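ABC transporter sugar binding protein (Xanthomonas axonopodis pv. citri, PDB 3UOR) is the MalE sugar-binding protein of an ABC transporter, which probably captures maltose or related sugars in the periplasm and presents them for import. Local coordinates at residues 107-112 against 312-317; 113-118 against 324-329; 123-128 against 137-142; 342-347 against 364-369. One frame throughout, in Å; residues are numbered along the deposited sequence.

Contact 1 (107-112 against 312-317); sequences QPYVAR and QHKDAS
The backbones of 107-112 and 312-317 stay well apart: their closest CA atoms, Tyr109 and Asp315, are 8.8 Å from each other, so side chains must span the gap. Tyr109 does most of this. Its CG lies beside the backbone N and opposite the carbonyl carbon (chi1 -63°), which sends the ring out from helix 107-111 to the first turn of helix 314-324. The phenol oxygen OH meets CB of Lys314 at 3.5 Å and its CD at 4.0 Å, the ring and the lysine chain crossing at about a right angle. Asp315 comes to the ring's edge, with OD1 3.9 Å from Tyr109 CE1; the carboxylate plane is turned 49° from the ring. The extended lysine carries NZ to a salt bridge with Glu104, which also makes a weak hydrogen bond to Tyr109 OH. In 312-317, Ser317 OG donates to the carbonyl O of His313 at 2.7 Å, and Ser317 N reaches the same oxygen from the opposite face of its plane, a double grip on the N-cap residue. With 109 Å² buried, this is a surface helix-to-helix contact in which a tyrosine from helix 107-111 meets the N-terminal turn of helix 314-324, where its ring also meets Trp318.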
loop_
_atom_site.group_PDB
_atom_site.type_symbol
_atom_site.label_atom_id
_atom_site.label_comp_id
_atom_site.label_asym_id
_atom_site.label_seq_id
_atom_site.Cartn_x
_atom_site.Cartn_y
_atom_site.Cartn_z
ATOM N N GLN A 107 -14.258 2.802 17.459
ATOM C CA GLN A 107 -14.339 4.205 17.853
ATOM C C GLN A 107 -14.473 4.413 19.369
ATOM O O GLN A 107 -13.868 5.325 19.910
ATOM C CB GLN A 107 -15.436 4.953 17.088
ATOM C CG GLN A 107 -15.466 6.457 17.372
ATOM C CD GLN A 107 -14.092 7.128 17.283
ATOM O OE1 GLN A 107 -13.241 6.739 16.478
ATOM N NE2 GLN A 107 -13.876 8.150 18.111
ATOM N N PRO A 108 -15.255 3.562 20.059
ATOM C CA PRO A 108 -15.358 3.682 21.519
ATOM C C PRO A 108 -14.015 3.505 22.245
ATOM O O PRO A 108 -13.786 4.144 23.272
ATOM C CB PRO A 108 -16.331 2.558 21.898
ATOM C CG PRO A 108 -17.141 2.348 20.670
ATOM C CD PRO A 108 -16.192 2.563 19.523
ATOM N N TYR A 109 -13.138 2.654 21.722
ATOM C CA TYR A 109 -11.824 2.468 22.333
ATOM C C TYR A 109 -10.914 3.634 21.983
ATOM O O TYR A 109 -10.143 4.107 22.810
ATOM C CB TYR A 109 -11.194 1.143 21.891
ATOM C CG TYR A 109 -11.982 -0.075 22.313
ATOM C CD1 TYR A 109 -11.747 -0.692 23.537
ATOM C CD2 TYR A 109 -12.973 -0.605 21.492
ATOM C CE1 TYR A 109 -12.484 -1.810 23.933
ATOM C CE2 TYR A 109 -13.711 -1.725 21.876
ATOM C CZ TYR A 109 -13.457 -2.318 23.097
ATOM O OH TYR A 109 -14.183 -3.423 23.479
ATOM N N VAL A 110 -10.999 4.104 20.746
ATOM C CA VAL A 110 -10.111 5.171 20.311
ATOM C C VAL A 110 -10.434 6.428 21.122
ATOM O O VAL A 110 -9.543 7.169 21.536
ATOM C CB VAL A 110 -10.256 5.458 18.796
ATOM C CG1 VAL A 110 -9.545 6.753 18.446
ATOM C CG2 VAL A 110 -9.704 4.277 17.965
ATOM N N ALA A 111 -11.723 6.645 21.357
ATOM C CA ALA A 111 -12.193 7.834 22.049
ATOM C C ALA A 111 -11.708 7.883 23.494
ATOM O O ALA A 111 -11.521 8.965 24.052
ATOM C CB ALA A 111 -13.730 7.911 22.000
ATOM N N ARG A 112 -11.512 6.716 24.097
ATOM C CA ARG A 112 -11.056 6.643 25.481
ATOM C C ARG A 112 -9.553 6.458 25.576
ATOM O O ARG A 112 -9.027 6.237 26.661
ATOM C CB ARG A 112 -11.758 5.497 26.188
ATOM C CG ARG A 112 -13.285 5.680 26.201
ATOM C CD ARG A 112 -13.986 4.606 27.011
ATOM N NE ARG A 112 -15.343 4.989 27.433
ATOM C CZ ARG A 112 -16.257 4.117 27.869
ATOM N NH1 ARG A 112 -15.968 2.818 27.922
ATOM N NH2 ARG A 112 -17.466 4.534 28.242
ATOM N N GLN A 312 -13.316 -12.758 24.065
ATOM C CA GLN A 312 -13.742 -12.616 25.462
ATOM C C GLN A 312 -12.968 -11.516 26.190
ATOM O O GLN A 312 -13.461 -10.922 27.148
ATOM C CB GLN A 312 -13.551 -13.931 26.226
ATOM C CG GLN A 312 -14.006 -15.179 25.489
ATOM C CD GLN A 312 -15.503 -15.202 25.233
ATOM O OE1 GLN A 312 -16.270 -14.507 25.898
ATOM N NE2 GLN A 312 -15.925 -16.007 24.263
ATOM N N HIS A 313 -11.742 -11.262 25.746
ATOM C CA HIS A 313 -10.887 -10.284 26.404
ATOM C C HIS A 313 -10.650 -9.109 25.479
ATOM O O HIS A 313 -9.573 -8.973 24.897
ATOM C CB HIS A 313 -9.548 -10.917 26.768
ATOM C CG HIS A 313 -9.645 -12.365 27.120
ATOM N ND1 HIS A 313 -9.956 -12.802 28.389
ATOM C CD2 HIS A 313 -9.484 -13.478 26.364
ATOM C CE1 HIS A 313 -9.979 -14.123 28.400
ATOM N NE2 HIS A 313 -9.698 -14.558 27.184
ATOM N N LYS A 314 -11.656 -8.258 25.342
ATOM C CA LYS A 314 -11.544 -7.136 24.430
ATOM C C LYS A 314 -10.656 -6.039 24.997
ATOM O O LYS A 314 -9.899 -5.404 24.266
ATOM C CB LYS A 314 -12.926 -6.622 24.033
ATOM C CG LYS A 314 -13.602 -7.584 23.079
ATOM C CD LYS A 314 -15.033 -7.212 22.750
ATOM C CE LYS A 314 -15.683 -8.341 21.954
ATOM N NZ LYS A 314 -17.002 -7.971 21.389
ATOM N N ASP A 315 -10.707 -5.845 26.308
ATOM C CA ASP A 315 -9.948 -4.767 26.922
ATOM C C ASP A 315 -8.455 -5.075 26.979
ATOM O O ASP A 315 -7.631 -4.169 26.831
ATOM C CB ASP A 315 -10.505 -4.441 28.312
ATOM C CG ASP A 315 -12.008 -4.196 28.293
ATOM O OD1 ASP A 315 -12.465 -3.332 27.504
ATOM O OD2 ASP A 315 -12.730 -4.878 29.056
ATOM N N ALA A 316 -8.099 -6.339 27.210
ATOM C CA ALA A 316 -6.693 -6.740 27.175
ATOM C C ALA A 316 -6.251 -6.584 25.740
ATOM O O ALA A 316 -5.162 -6.089 25.456
ATOM C CB ALA A 316 -6.520 -8.188 27.621
ATOM N N SER A 317 -7.127 -7.007 24.835
ATOM C CA SER A 317 -6.874 -6.941 23.405
ATOM C C SER A 317 -6.628 -5.507 22.968
ATOM O O SER A 317 -5.685 -5.243 22.234
ATOM C CB SER A 317 -8.048 -7.542 22.633
ATOM O OG SER A 317 -8.024 -8.955 22.725
#

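Contact 2 (113-118 against 324-329); sequences SKIVDP and LSQPQV
Ile115 and Gln326 lie across one another at a slant, the branched aliphatic chain meeting the glutamine along its stem and at its amide. CD1 of Ile115 approaches NE2 of Gln326 to 3.6 Å, while CD1 and CG2 both stand 4.0 Å from Gln326 CG, so both methyls rest against that methylene from one side. With CG1 beside the backbone N (chi1 -78°) and CG2 beside the carbonyl carbon, CG2 faces Gln326, and the extended chi2 carries CD1 on to the amide. CG2 also reaches the backbone, 4.0 Å from Ser325 O. Val116, the next residue, applies a single methyl: its CG2 touches Ser325 CB at 3.8 Å and lies almost as near the hydroxyl. That hydroxyl is hydrogen-bonded to Ile321 O, one turn back, so the valine methyl meets both CB and an already paired OG.

The bend that presents Ile115 and Val116 is held by Ser113, whose OG accepts from Val116 N at 3.0 Å in a nearly straight bond (171°) and is also hydrogen-bonded to Glu322 of helix 314-324. Arg343 NH1 joins the two backbones from outside, hydrogen-bonding to both Ile115 O and Ser325 O. The contact thus sets an ST motif, in the loop between helices 107-111 and 123-127, against the junction of helices 314-324 and 327-337, where Gln326 is the N-cap of the second helix.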
loop_
_atom_site.group_PDB
_atom_site.type_symbol
_atom_site.label_atom_id
_atom_site.label_comp_id
_atom_site.label_asym_id
_atom_site.label_seq_id
_atom_site.Cartn_x
_atom_site.Cartn_y
_atom_site.Cartn_z
ATOM N N SER A 113 -8.858 6.520 24.440
ATOM C CA SER A 113 -7.422 6.273 24.444
ATOM C C SER A 113 -6.650 7.558 24.251
ATOM O O SER A 113 -6.866 8.287 23.273
ATOM C CB SER A 113 -7.026 5.279 23.349
ATOM O OG SER A 113 -5.612 5.237 23.214
ATOM N N LYS A 114 -5.753 7.829 25.187
ATOM C CA LYS A 114 -4.834 8.952 25.071
ATOM C C LYS A 114 -3.866 8.686 23.923
ATOM O O LYS A 114 -3.602 9.563 23.098
ATOM C CB LYS A 114 -4.045 9.123 26.370
ATOM C CG LYS A 114 -3.098 10.319 26.376
ATOM C CD LYS A 114 -3.864 11.640 26.480
ATOM C CE LYS A 114 -2.919 12.844 26.555
ATOM N NZ LYS A 114 -1.918 12.735 27.657
ATOM N N ILE A 115 -3.355 7.459 23.874
ATOM C CA ILE A 115 -2.294 7.106 22.943
ATOM C C ILE A 115 -2.752 7.183 21.478
ATOM O O ILE A 115 -2.080 7.752 20.643
ATOM C CB ILE A 115 -1.708 5.719 23.260
ATOM C CG1 ILE A 115 -0.740 5.823 24.449
ATOM C CG2 ILE A 115 -0.971 5.152 22.045
ATOM C CD1 ILE A 115 -0.666 4.536 25.256
ATOM N N VAL A 116 -3.928 6.658 21.194
ATOM C CA VAL A 116 -4.450 6.641 19.844
ATOM C C VAL A 116 -5.319 7.844 19.547
ATOM O O VAL A 116 -6.512 7.863 19.840
ATOM C CB VAL A 116 -5.255 5.376 19.601
ATOM C CG1 VAL A 116 -5.737 5.323 18.137
ATOM C CG2 VAL A 116 -4.406 4.166 19.949
ATOM N N ASP A 117 -4.716 8.830 18.908
ATOM C CA ASP A 117 -5.388 10.066 18.570
ATOM C C ASP A 117 -5.562 10.128 17.046
ATOM O O ASP A 117 -4.586 10.242 16.323
ATOM C CB ASP A 117 -4.506 11.213 19.066
ATOM C CG ASP A 117 -4.944 12.558 18.556
ATOM O OD1 ASP A 117 -6.053 12.660 17.983
ATOM O OD2 ASP A 117 -4.161 13.522 18.732
ATOM N N PRO A 118 -6.815 10.068 16.560
ATOM C CA PRO A 118 -7.043 9.972 15.115
ATOM C C PRO A 118 -6.454 11.145 14.361
ATOM O O PRO A 118 -6.030 10.973 13.221
ATOM C CB PRO A 118 -8.564 9.993 14.999
ATOM C CG PRO A 118 -9.045 9.487 16.337
ATOM C CD PRO A 118 -8.078 10.078 17.319
ATOM N N LEU A 324 1.004 -1.209 20.420
ATOM C CA LEU A 324 1.564 -1.235 19.075
ATOM C C LEU A 324 1.299 0.078 18.356
ATOM O O LEU A 324 1.849 0.316 17.286
ATOM C CB LEU A 324 1.003 -2.404 18.273
ATOM C CG LEU A 324 1.474 -3.768 18.765
ATOM C CD1 LEU A 324 0.803 -4.874 17.967
ATOM C CD2 LEU A 324 2.991 -3.862 18.668
ATOM N N SER A 325 0.463 0.926 18.959
ATOM C CA SER A 325 0.216 2.271 18.429
ATOM C C SER A 325 1.094 3.362 19.060
ATOM O O SER A 325 1.000 4.529 18.671
ATOM C CB SER A 325 -1.248 2.656 18.597
ATOM O OG SER A 325 -2.096 1.682 18.036
ATOM N N GLN A 326 1.925 2.999 20.033
ATOM C CA GLN A 326 2.848 3.968 20.645
ATOM C C GLN A 326 3.985 4.365 19.704
ATOM O O GLN A 326 4.646 3.506 19.104
ATOM C CB GLN A 326 3.417 3.409 21.949
ATOM C CG GLN A 326 2.342 3.163 23.038
ATOM C CD GLN A 326 2.940 2.527 24.281
ATOM O OE1 GLN A 326 4.139 2.279 24.337
ATOM N NE2 GLN A 326 2.107 2.265 25.282
ATOM N N PRO A 327 4.212 5.672 19.552
ATOM C CA PRO A 327 5.245 6.132 18.621
ATOM C C PRO A 327 6.585 5.414 18.751
ATOM O O PRO A 327 7.211 5.103 17.732
ATOM C CB PRO A 327 5.358 7.613 18.958
ATOM C CG PRO A 327 3.941 7.989 19.265
ATOM C CD PRO A 327 3.345 6.782 19.988
ATOM N N GLN A 328 7.016 5.128 19.972
ATOM C CA GLN A 328 8.327 4.507 20.164
ATOM C C GLN A 328 8.329 3.032 19.779
ATOM O O GLN A 328 9.322 2.504 19.281
ATOM C CB GLN A 328 8.816 4.709 21.602
ATOM C CG GLN A 328 8.990 6.181 21.927
ATOM C CD GLN A 328 9.662 6.424 23.258
ATOM O OE1 GLN A 328 10.114 5.488 23.927
ATOM N NE2 GLN A 328 9.733 7.691 23.654
ATOM N N VAL A 329 7.202 2.371 19.984
ATOM C CA VAL A 329 7.081 0.995 19.546
ATOM C C VAL A 329 7.069 0.933 18.008
ATOM O O VAL A 329 7.695 0.062 17.399
ATOM C CB VAL A 329 5.845 0.364 20.142
ATOM C CG1 VAL A 329 5.661 -1.047 19.612
ATOM C CG2 VAL A 329 5.984 0.355 21.652
#

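Contact 3 (123-128 against 137-142); sequences PGVWDT and GVPWYV
Apolar contacts join Val125 and Trp126 of helix 123-127 to Pro139 and Val142 of the strand. The helix crosses 138-142 at 117° between chain directions, the short axes approaching to 8.4 Å, and the nearest CA atoms are those of Trp126 and Pro139, 6.4 Å apart. Val125 is the central residue. Its CG1 presses on Pro139 CB at 3.5 Å, a tight carbon pair, while its CG2 meets Val142 CG2 tip to tip at 3.8 Å. CG1, lying across from the backbone N (chi1 175°), bears on the proline and also touches Val142 CG2, whereas CG2 meets, of these two residues, the valine alone.

The aromatic part comes from Trp126. Although its CB starts out away from the strand, the indole swings back, and CE3 and CZ3 both lie 3.7 Å from Pro139 CD, at an oblique approach. Pro139 is thus clasped at CB by the valine and at CD by the indole. Tyr121 meets the indole from the loop before the helix.

Among polar groups, Val125 O takes two donors from within its own segment, Thr128 OG1 at 2.8 Å, in the carbonyl plane, and Thr128 N at 3.2 Å.

On the strand, the side chains of Trp140 and Tyr141 point away from the helix; their backbones are both paired with Ser303, a classic beta bulge. The whole is a short helix packed on one face of the long bulged strand 134-150 of the central mixed sheet, in the buried interior of an alpha/beta periplasmic binding protein.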
loop_
_atom_site.group_PDB
_atom_site.type_symbol
_atom_site.label_atom_id
_atom_site.label_comp_id
_atom_site.label_asym_id
_atom_site.label_seq_id
_atom_site.Cartn_x
_atom_site.Cartn_y
_atom_site.Cartn_z
ATOM N N PRO A 123 -4.479 11.074 7.087
ATOM C CA PRO A 123 -5.932 10.973 6.886
ATOM C C PRO A 123 -6.319 9.864 5.900
ATOM O O PRO A 123 -7.264 9.141 6.178
ATOM C CB PRO A 123 -6.325 12.366 6.364
ATOM C CG PRO A 123 -5.038 12.950 5.827
ATOM C CD PRO A 123 -3.945 12.393 6.707
ATOM N N GLY A 124 -5.594 9.720 4.790
ATOM C CA GLY A 124 -5.869 8.655 3.849
ATOM C C GLY A 124 -5.654 7.286 4.486
ATOM O O GLY A 124 -6.332 6.324 4.156
ATOM N N VAL A 125 -4.710 7.195 5.414
ATOM C CA VAL A 125 -4.473 5.938 6.129
ATOM C C VAL A 125 -5.595 5.626 7.136
ATOM O O VAL A 125 -6.089 4.504 7.198
ATOM C CB VAL A 125 -3.118 5.972 6.837
ATOM C CG1 VAL A 125 -2.918 4.724 7.673
ATOM C CG2 VAL A 125 -1.994 6.119 5.795
ATOM N N TRP A 126 -6.017 6.622 7.910
ATOM C CA TRP A 126 -7.134 6.432 8.840
ATOM C C TRP A 126 -8.372 6.031 8.052
ATOM O O TRP A 126 -9.151 5.186 8.462
ATOM C CB TRP A 126 -7.439 7.733 9.588
ATOM C CG TRP A 126 -8.335 7.515 10.778
ATOM C CD1 TRP A 126 -9.657 7.836 10.884
ATOM C CD2 TRP A 126 -7.967 6.924 12.032
ATOM N NE1 TRP A 126 -10.129 7.487 12.125
ATOM C CE2 TRP A 126 -9.115 6.917 12.845
ATOM C CE3 TRP A 126 -6.779 6.387 12.538
ATOM C CZ2 TRP A 126 -9.112 6.400 14.143
ATOM C CZ3 TRP A 126 -6.777 5.873 13.834
ATOM C CH2 TRP A 126 -7.935 5.886 14.617
ATOM N N ASP A 127 -8.563 6.671 6.910
ATOM C CA ASP A 127 -9.771 6.463 6.119
ATOM C C ASP A 127 -9.939 4.998 5.686
ATOM O O ASP A 127 -11.063 4.519 5.574
ATOM C CB ASP A 127 -9.793 7.427 4.918
ATOM C CG ASP A 127 -11.067 7.326 4.106
ATOM O OD1 ASP A 127 -12.165 7.392 4.694
ATOM O OD2 ASP A 127 -10.975 7.196 2.864
ATOM N N THR A 128 -8.837 4.274 5.480
ATOM C CA THR A 128 -8.942 2.865 5.083
ATOM C C THR A 128 -9.608 1.992 6.153
ATOM O O THR A 128 -10.054 0.893 5.853
ATOM C CB THR A 128 -7.580 2.225 4.710
ATOM O OG1 THR A 128 -6.744 2.123 5.869
ATOM C CG2 THR A 128 -6.848 3.046 3.654
ATOM N N GLY A 137 -10.988 -0.728 12.579
ATOM C CA GLY A 137 -9.623 -1.133 12.841
ATOM C C GLY A 137 -8.786 0.067 13.249
ATOM O O GLY A 137 -9.267 1.206 13.260
ATOM N N VAL A 138 -7.520 -0.182 13.565
ATOM C CA VAL A 138 -6.556 0.901 13.753
ATOM C C VAL A 138 -5.389 0.619 12.819
ATOM O O VAL A 138 -4.897 -0.510 12.774
ATOM C CB VAL A 138 -6.061 0.972 15.230
ATOM C CG1 VAL A 138 -4.986 2.042 15.388
ATOM C CG2 VAL A 138 -7.226 1.236 16.169
ATOM N N PRO A 139 -4.962 1.629 12.040
ATOM C CA PRO A 139 -3.868 1.373 11.102
ATOM C C PRO A 139 -2.646 0.912 11.866
ATOM O O PRO A 139 -2.318 1.523 12.877
ATOM C CB PRO A 139 -3.602 2.756 10.483
ATOM C CG PRO A 139 -4.877 3.508 10.663
ATOM C CD PRO A 139 -5.442 3.021 11.975
ATOM N N TRP A 140 -1.970 -0.125 11.393
ATOM C CA TRP A 140 -0.757 -0.582 12.063
ATOM C C TRP A 140 0.498 -0.080 11.342
ATOM O O TRP A 140 1.352 0.568 11.942
ATOM C CB TRP A 140 -0.766 -2.105 12.145
ATOM C CG TRP A 140 0.372 -2.698 12.884
ATOM C CD1 TRP A 140 1.225 -2.062 13.729
ATOM C CD2 TRP A 140 0.779 -4.073 12.855
ATOM N NE1 TRP A 140 2.163 -2.955 14.218
ATOM C CE2 TRP A 140 1.904 -4.196 13.695
ATOM C CE3 TRP A 140 0.312 -5.208 12.178
ATOM C CZ2 TRP A 140 2.560 -5.405 13.890
ATOM C CZ3 TRP A 140 0.960 -6.408 12.371
ATOM C CH2 TRP A 140 2.074 -6.499 13.226
ATOM N N TYR A 141 0.629 -0.372 10.054
ATOM C CA TYR A 141 1.744 0.183 9.289
ATOM C C TYR A 141 1.266 0.387 7.856
ATOM O O TYR A 141 0.238 -0.150 7.461
ATOM C CB TYR A 141 2.960 -0.743 9.316
ATOM C CG TYR A 141 2.732 -2.076 8.642
ATOM C CD1 TYR A 141 2.899 -2.227 7.270
ATOM C CD2 TYR A 141 2.341 -3.178 9.379
ATOM C CE1 TYR A 141 2.681 -3.446 6.657
ATOM C CE2 TYR A 141 2.132 -4.388 8.792
ATOM C CZ TYR A 141 2.295 -4.523 7.433
ATOM O OH TYR A 141 2.072 -5.754 6.875
ATOM N N VAL A 142 2.012 1.160 7.083
ATOM C CA VAL A 142 1.540 1.617 5.783
ATOM C C VAL A 142 2.496 1.143 4.693
ATOM O O VAL A 142 3.722 1.207 4.842
ATOM C CB VAL A 142 1.460 3.149 5.717
ATOM C CG1 VAL A 142 0.795 3.617 4.425
ATOM C CG2 VAL A 142 0.696 3.682 6.903
#

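Contact 4 (342-347 against 364-369); sequences PRRSTW and QLERVK
Arg344 NE donates to Glu366 OE2 at 2.8 Å, the shortest bond of a salt bridge between 342-347 and 364-369. The arginine grips side-on, with NE on OE2 and NH2 on OE1 at 3.3 Å; a third link, NE to OE1, is weak. Guanidinium and carboxylate planes differ by only 13°, and each oxygen offers its syn lone pair and lies within 5° of the guanidinium plane. Such a two-point grip restrains rotation of both groups. The chains cross at about a right angle: Arg344 runs extended from CG to NE, whereas Glu366 bends at chi2 (-70°), which turns its carboxylate to the arginine's edge. The remaining nitrogen of Arg344, NH1, donates to Ala119 O, a further tie holding the group in position.

Beside this polar pair, Leu365 CD1 touches the indole of Trp347, obliquely, 3.8 Å from NE1 and 4.0 Å from CZ2. The indole N-H is given to Pro341 O; the methyl meets the ring through van der Waals contact.

The salt bridge joins the weakly bonded helix at about 344-348 to the loop that follows helix 359-364 and precedes helix 377-394. Phe122 touches Leu365 and Glu366, Pro123 of helix 123-127 lies against Arg344, and Val142 of strand 134-150 packs on Leu365 and on Pro342.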
loop_
_atom_site.group_PDB
_atom_site.type_symbol
_atom_site.label_atom_id
_atom_site.label_comp_id
_atom_site.label_asym_id
_atom_site.label_seq_id
_atom_site.Cartn_x
_atom_site.Cartn_y
_atom_site.Cartn_z
ATOM N N PRO A 342 2.129 4.748 10.705
ATOM C CA PRO A 342 0.922 5.374 10.149
ATOM C C PRO A 342 0.575 6.689 10.817
ATOM O O PRO A 342 -0.491 7.214 10.503
ATOM C CB PRO A 342 -0.170 4.355 10.474
ATOM C CG PRO A 342 0.282 3.728 11.732
ATOM C CD PRO A 342 1.808 3.702 11.687
ATOM N N ARG A 343 1.428 7.216 11.703
ATOM C CA ARG A 343 1.086 8.463 12.420
ATOM C C ARG A 343 2.214 9.495 12.463
ATOM O O ARG A 343 3.376 9.139 12.473
ATOM C CB ARG A 343 0.555 8.175 13.843
ATOM C CG ARG A 343 1.493 7.404 14.749
ATOM C CD ARG A 343 0.841 7.058 16.104
ATOM N NE ARG A 343 0.263 8.233 16.757
ATOM C CZ ARG A 343 -0.282 8.214 17.974
ATOM N NH1 ARG A 343 -0.295 7.088 18.687
ATOM N NH2 ARG A 343 -0.816 9.319 18.481
ATOM N N ARG A 344 1.861 10.775 12.483
ATOM C CA ARG A 344 2.856 11.832 12.362
ATOM C C ARG A 344 3.838 11.853 13.498
ATOM O O ARG A 344 5.008 12.167 13.303
ATOM C CB ARG A 344 2.194 13.198 12.297
ATOM C CG ARG A 344 1.306 13.318 11.134
ATOM C CD ARG A 344 1.104 14.742 10.754
ATOM N NE ARG A 344 0.109 14.763 9.692
ATOM C CZ ARG A 344 -1.189 14.639 9.917
ATOM N NH1 ARG A 344 -1.629 14.503 11.165
ATOM N NH2 ARG A 344 -2.040 14.652 8.903
ATOM N N SER A 345 3.380 11.526 14.694
ATOM C CA SER A 345 4.279 11.692 15.824
ATOM C C SER A 345 5.405 10.657 15.804
ATOM O O SER A 345 6.505 10.926 16.270
ATOM C CB SER A 345 3.526 11.769 17.165
ATOM O OG SER A 345 2.895 10.555 17.488
ATOM N N THR A 346 5.153 9.483 15.238
ATOM C CA THR A 346 6.240 8.520 15.110
ATOM C C THR A 346 7.269 9.059 14.134
ATOM O O THR A 346 8.460 8.841 14.302
ATOM C CB THR A 346 5.761 7.178 14.607
ATOM O OG1 THR A 346 4.689 6.738 15.433
ATOM C CG2 THR A 346 6.887 6.158 14.687
ATOM N N TRP A 347 6.791 9.778 13.120
ATOM C CA TRP A 347 7.660 10.342 12.093
ATOM C C TRP A 347 8.509 11.487 12.626
ATOM O O TRP A 347 9.509 11.842 12.009
ATOM C CB TRP A 347 6.848 10.788 10.870
ATOM C CG TRP A 347 6.552 9.603 9.949
ATOM C CD1 TRP A 347 5.468 8.787 9.996
ATOM C CD2 TRP A 347 7.397 9.093 8.907
ATOM N NE1 TRP A 347 5.564 7.810 9.030
ATOM C CE2 TRP A 347 6.749 7.972 8.357
ATOM C CE3 TRP A 347 8.635 9.482 8.381
ATOM C CZ2 TRP A 347 7.288 7.243 7.298
ATOM C CZ3 TRP A 347 9.173 8.754 7.334
ATOM C CH2 TRP A 347 8.494 7.645 6.799
ATOM N N GLN A 364 4.947 11.399 1.393
ATOM C CA GLN A 364 3.859 10.895 0.517
ATOM C C GLN A 364 2.638 10.462 1.327
ATOM O O GLN A 364 1.494 10.577 0.866
ATOM C CB GLN A 364 4.332 9.724 -0.356
ATOM C CG GLN A 364 3.258 9.235 -1.360
ATOM C CD GLN A 364 3.856 8.393 -2.475
ATOM O OE1 GLN A 364 4.692 8.867 -3.229
ATOM N NE2 GLN A 364 3.416 7.141 -2.587
ATOM N N LEU A 365 2.892 9.967 2.539
ATOM C CA LEU A 365 1.830 9.525 3.432
ATOM C C LEU A 365 0.811 10.625 3.689
ATOM O O LEU A 365 -0.341 10.335 4.024
ATOM C CB LEU A 365 2.384 8.987 4.758
ATOM C CG LEU A 365 3.146 7.673 4.567
ATOM C CD1 LEU A 365 3.521 7.067 5.905
ATOM C CD2 LEU A 365 2.288 6.717 3.803
ATOM N N GLU A 366 1.209 11.883 3.507
ATOM C CA GLU A 366 0.254 12.977 3.738
ATOM C C GLU A 366 -0.796 13.000 2.644
ATOM O O GLU A 366 -1.817 13.659 2.794
ATOM C CB GLU A 366 0.955 14.341 3.768
ATOM C CG GLU A 366 1.838 14.583 4.980
ATOM C CD GLU A 366 1.046 14.769 6.273
ATOM O OE1 GLU A 366 -0.205 14.846 6.216
ATOM O OE2 GLU A 366 1.687 14.836 7.354
ATOM N N ARG A 367 -0.538 12.293 1.538
ATOM C CA ARG A 367 -1.387 12.402 0.362
ATOM C C ARG A 367 -2.041 11.075 -0.077
ATOM O O ARG A 367 -2.888 11.067 -0.982
ATOM C CB ARG A 367 -0.583 13.016 -0.806
ATOM C CG ARG A 367 -0.107 14.471 -0.545
ATOM C CD ARG A 367 0.691 15.018 -1.749
ATOM N NE ARG A 367 1.936 14.271 -1.968
ATOM C CZ ARG A 367 3.077 14.537 -1.335
ATOM N NH1 ARG A 367 3.123 15.534 -0.446
ATOM N NH2 ARG A 367 4.171 13.819 -1.582
ATOM N N VAL A 368 -1.663 9.963 0.556
ATOM C CA VAL A 368 -2.197 8.667 0.146
ATOM C C VAL A 368 -3.713 8.656 0.303
ATOM O O VAL A 368 -4.251 9.345 1.162
ATOM C CB VAL A 368 -1.537 7.477 0.887
ATOM C CG1 VAL A 368 -0.061 7.404 0.537
ATOM C CG2 VAL A 368 -1.751 7.601 2.380
ATOM N N LYS A 369 -4.387 7.892 -0.558
ATOM C CA LYS A 369 -5.855 7.832 -0.623
ATOM C C LYS A 369 -6.287 6.388 -0.544
ATOM O O LYS A 369 -5.662 5.537 -1.184
ATOM C CB LYS A 369 -6.391 8.354 -1.976
ATOM C CG LYS A 369 -6.444 9.858 -2.196
ATOM C CD LYS A 369 -7.108 10.172 -3.570
ATOM C CE LYS A 369 -6.895 11.640 -4.005
ATOM N NZ LYS A 369 -7.333 11.975 -5.420
#

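The contacts run from the surface inward: contact 1 is centred about 26 Å from the chain centre, contact 2 about 21 Å, contact 4 about 12 Å and contact 3 about 10 Å. Contacts 1 and 2 alternate along the chain, their centres about 13 Å apart, and Val110 CG1 meets Pro118 CG at 3.5 Å. Contact 3 is nested within the loops closed by both, and Trp126 reaches 113-118, its CZ2 3.7 Å from Pro118 CB. Contacts 3 and 4 are the closest pair, about 9 Å between centres, with Trp140 O against Pro342 CD at 3.2 Å. Contact 4 also reaches contact 2, where Ser345 OG lies 3.3 Å from Pro327 CG. Contacts 1 and 4 do not touch.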